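Local coordinates for hypothetical protein VC0802 (Vibrio cholerae, PDB 1ZVP) that is of unknown function but, with two predicted ACT domains, may be a small-molecule-binding regulatory protein or possibly a transport protein, at residues K94-I100 with A123-E129. Numbering follows the deposited sequence.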
ATOM      1  N   LYS D  94      12.459   2.677  -7.976  1.00 33.25           N
ATOM      2  CA  LYS D  94      13.527   3.519  -7.447  1.00 33.80           C
ATOM      3  C   LYS D  94      14.094   2.951  -6.147  1.00 34.04           C
ATOM      4  O   LYS D  94      15.307   2.999  -5.914  1.00 34.27           O
ATOM      5  CB  LYS D  94      13.016   4.921  -7.167  1.00 33.90           C
ATOM      6  CG  LYS D  94      12.732   5.747  -8.372  1.00 35.19           C
ATOM      7  CD  LYS D  94      11.976   6.981  -7.936  1.00 37.20           C
ATOM      8  CE  LYS D  94      12.012   8.029  -8.995  1.00 38.85           C
ATOM      9  NZ  LYS D  94      13.277   8.800  -8.976  1.00 39.32           N
ATOM     10  N   LEU D  95      13.200   2.444  -5.301  1.00 34.17           N
ATOM     11  CA  LEU D  95      13.568   1.805  -4.046  1.00 34.37           C
ATOM     12  C   LEU D  95      14.280   0.461  -4.256  1.00 34.71           C
ATOM     13  O   LEU D  95      15.297   0.205  -3.621  1.00 35.17           O
ATOM     14  CB  LEU D  95      12.325   1.622  -3.172  1.00 34.17           C
ATOM     15  CG  LEU D  95      11.960   2.496  -1.974  1.00 34.12           C
ATOM     16  CD1 LEU D  95      12.803   3.734  -1.859  1.00 33.48           C
ATOM     17  CD2 LEU D  95      10.496   2.851  -2.035  1.00 34.42           C
ATOM     18  N   ALA D  96      13.743  -0.391  -5.131  1.00 34.68           N
ATOM     19  CA  ALA D  96      14.340  -1.692  -5.417  1.00 34.79           C
ATOM     20  C   ALA D  96      15.745  -1.576  -5.995  1.00 35.18           C
ATOM     21  O   ALA D  96      16.605  -2.391  -5.690  1.00 35.50           O
ATOM     22  CB  ALA D  96      13.444  -2.508  -6.345  1.00 34.67           C
ATOM     23  N   GLU D  97      15.977  -0.561  -6.822  1.00 35.58           N
ATOM     24  CA  GLU D  97      17.298  -0.307  -7.389  1.00 36.11           C
ATOM     25  C   GLU D  97      18.384  -0.084  -6.348  1.00 36.27           C
ATOM     26  O   GLU D  97      19.571  -0.229  -6.646  1.00 36.34           O
ATOM     27  CB  GLU D  97      17.263   0.912  -8.301  1.00 36.45           C
ATOM     28  CG  GLU D  97      16.814   0.621  -9.698  1.00 38.28           C
ATOM     29  CD  GLU D  97      16.828   1.864 -10.560  1.00 41.08           C
ATOM     30  OE1 GLU D  97      17.900   2.198 -11.119  1.00 41.56           O
ATOM     31  OE2 GLU D  97      15.757   2.503 -10.682  1.00 42.24           O
ATOM     32  N   HIS D  98      17.982   0.305  -5.142  1.00 36.63           N
ATOM     33  CA  HIS D  98      18.920   0.500  -4.037  1.00 36.64           C
ATOM     34  C   HIS D  98      18.822  -0.562  -2.947  1.00 36.78           C
ATOM     35  O   HIS D  98      19.400  -0.409  -1.870  1.00 37.04           O
ATOM     36  CB  HIS D  98      18.766   1.900  -3.466  1.00 36.78           C
ATOM     37  CG  HIS D  98      19.172   2.960  -4.429  1.00 37.04           C
ATOM     38  ND1 HIS D  98      18.301   3.499  -5.350  1.00 37.93           N
ATOM     39  CD2 HIS D  98      20.370   3.540  -4.658  1.00 37.68           C
ATOM     40  CE1 HIS D  98      18.938   4.391  -6.084  1.00 37.27           C
ATOM     41  NE2 HIS D  98      20.194   4.435  -5.684  1.00 38.21           N
ATOM     42  N   GLY D  99      18.108  -1.643  -3.251  1.00 36.76           N
ATOM     43  CA  GLY D  99      17.975  -2.775  -2.357  1.00 37.08           C
ATOM     44  C   GLY D  99      17.110  -2.498  -1.153  1.00 37.40           C
ATOM     45  O   GLY D  99      17.346  -3.055  -0.085  1.00 37.65           O
ATOM     46  N   ILE D 100      16.104  -1.644  -1.335  1.00 37.73           N
ATOM     47  CA  ILE D 100      15.186  -1.239  -0.268  1.00 37.88           C
ATOM     48  C   ILE D 100      13.780  -1.813  -0.477  1.00 38.76           C
ATOM     49  O   ILE D 100      13.127  -1.556  -1.494  1.00 39.17           O
ATOM     50  CB  ILE D 100      15.124   0.303  -0.130  1.00 37.33           C
ATOM     51  CG1 ILE D 100      16.515   0.864   0.151  1.00 35.98           C
ATOM     52  CG2 ILE D 100      14.140   0.708   0.967  1.00 37.39           C
ATOM     53  CD1 ILE D 100      16.697   2.301  -0.202  1.00 33.68           C
ATOM     54  N   ALA D 123      16.423   5.706   1.385  1.00 38.73           N
ATOM     55  CA  ALA D 123      15.132   5.714   0.712  1.00 37.82           C
ATOM     56  C   ALA D 123      14.760   7.108   0.210  1.00 37.47           C
ATOM     57  O   ALA D 123      14.290   7.251  -0.909  1.00 37.10           O
ATOM     58  CB  ALA D 123      14.055   5.144   1.619  1.00 37.61           C
ATOM     59  N   LEU D 124      14.978   8.128   1.043  1.00 37.64           N
ATOM     60  CA  LEU D 124      14.885   9.531   0.628  1.00 37.83           C
ATOM     61  C   LEU D 124      15.716   9.847  -0.606  1.00 38.42           C
ATOM     62  O   LEU D 124      15.230  10.484  -1.539  1.00 38.56           O
ATOM     63  CB  LEU D 124      15.322  10.464   1.756  1.00 37.50           C
ATOM     64  CG  LEU D 124      14.349  10.701   2.902  1.00 37.37           C
ATOM     65  CD1 LEU D 124      14.948  11.717   3.872  1.00 36.76           C
ATOM     66  CD2 LEU D 124      12.975  11.155   2.390  1.00 36.57           C
ATOM     67  N   GLN D 125      16.973   9.415  -0.588  1.00 39.17           N
ATOM     68  CA  GLN D 125      17.887   9.585  -1.711  1.00 40.37           C
ATOM     69  C   GLN D 125      17.382   8.914  -2.988  1.00 39.64           C
ATOM     70  O   GLN D 125      17.318   9.559  -4.029  1.00 40.10           O
ATOM     71  CB  GLN D 125      19.276   9.056  -1.350  1.00 40.34           C
ATOM     72  CG  GLN D 125      20.093   9.984  -0.458  1.00 42.15           C
ATOM     73  CD  GLN D 125      21.215   9.246   0.306  1.00 43.27           C
ATOM     74  OE1 GLN D 125      21.534   9.595   1.455  1.00 46.70           O
ATOM     75  NE2 GLN D 125      21.805   8.217  -0.326  1.00 45.74           N
ATOM     76  N   ALA D 126      17.037   7.630  -2.906  1.00 39.26           N
ATOM     77  CA  ALA D 126      16.457   6.898  -4.026  1.00 38.81           C
ATOM     78  C   ALA D 126      15.201   7.588  -4.578  1.00 39.12           C
ATOM     79  O   ALA D 126      15.094   7.826  -5.782  1.00 39.35           O
ATOM     80  CB  ALA D 126      16.154   5.477  -3.621  1.00 38.14           C
ATOM     81  N   LEU D 127      14.276   7.938  -3.691  1.00 39.55           N
ATOM     82  CA  LEU D 127      12.984   8.500  -4.079  1.00 40.19           C
ATOM     83  C   LEU D 127      13.064   9.914  -4.633  1.00 41.22           C
ATOM     84  O   LEU D 127      12.198  10.327  -5.397  1.00 40.75           O
ATOM     85  CB  LEU D 127      12.010   8.464  -2.901  1.00 39.62           C
ATOM     86  CG  LEU D 127      11.521   7.076  -2.496  1.00 39.23           C
ATOM     87  CD1 LEU D 127      10.796   7.107  -1.150  1.00 37.81           C
ATOM     88  CD2 LEU D 127      10.652   6.482  -3.587  1.00 38.02           C
ATOM     89  N   GLY D 128      14.105  10.644  -4.243  1.00 43.10           N
ATOM     90  CA  GLY D 128      14.269  12.042  -4.637  1.00 45.16           C
ATOM     91  C   GLY D 128      15.064  12.264  -5.909  1.00 46.88           C
ATOM     92  O   GLY D 128      15.326  13.410  -6.278  1.00 47.13           O
ATOM     93  N   GLU D 129      15.449  11.174  -6.577  1.00 48.54           N
ATOM     94  CA  GLU D 129      16.247  11.239  -7.813  1.00 50.47           C
ATOM     95  C   GLU D 129      15.431  11.752  -9.002  1.00 51.16           C
ATOM     96  O   GLU D 129      14.305  11.287  -9.237  1.00 51.20           O
ATOM     97  CB  GLU D 129      16.804   9.859  -8.177  1.00 50.37           C
ATOM     98  CG  GLU D 129      17.987   9.391  -7.363  1.00 51.08           C
ATOM     99  CD  GLU D 129      18.267   7.896  -7.540  1.00 51.90           C
ATOM    100  OE1 GLU D 129      17.456   7.176  -8.187  1.00 53.68           O
ATOM    101  OE2 GLU D 129      19.305   7.435  -7.008  1.00 53.71           O
TER
HETATM  102  O   HOH W   1      15.277   7.405  -9.789  1.00 70.67           O
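The H98 imidazole meets the carboxylate of E129 and the methyl of A126 obliquely. Its plane stands 58° from that of the carboxylate, with CE1 of H98 3.2 Å from OE2 of E129; NE2 lies near the same oxygen, but its angle is too poor for a hydrogen bond. What fixes the ring is a bond at its edge: ND1 of H98 donates to O of K94 at 3.1 Å, nearly straight (170° at the hydrogen) and in the ring plane. CB of A126 packs close to both partners, 3.4 Å from ND1 of H98 and 3.5 Å from O of K94.

The K94 chain runs extended past the A126 carbonyl, then bends at its last torsion (chi4 -81°), bringing NZ to O of E129 at 2.7 Å, tilted from the carbonyl plane. A water accepts from this ammonium and donates to OE1 of E129, bridging opposite charges that do not touch directly. Toward the sheet, CD1 of L95 sits 3.6 Å from CG of L127 and also packs on A123.

G99, with positive phi, closes helix 87-96 in a Schellman motif: I100 N bonds to L95 O and G99 N to A96 O. After this turn, CD1 of I100 lies against A123. The contact thus pairs the C-terminal ends of helices 87-96 and 120-127, both in a predicted ACT domain, over its antiparallel sheet: L95 and L127 rest on I113, I100 and A123 on V115, while K94 also touches L11 of helix 3-11.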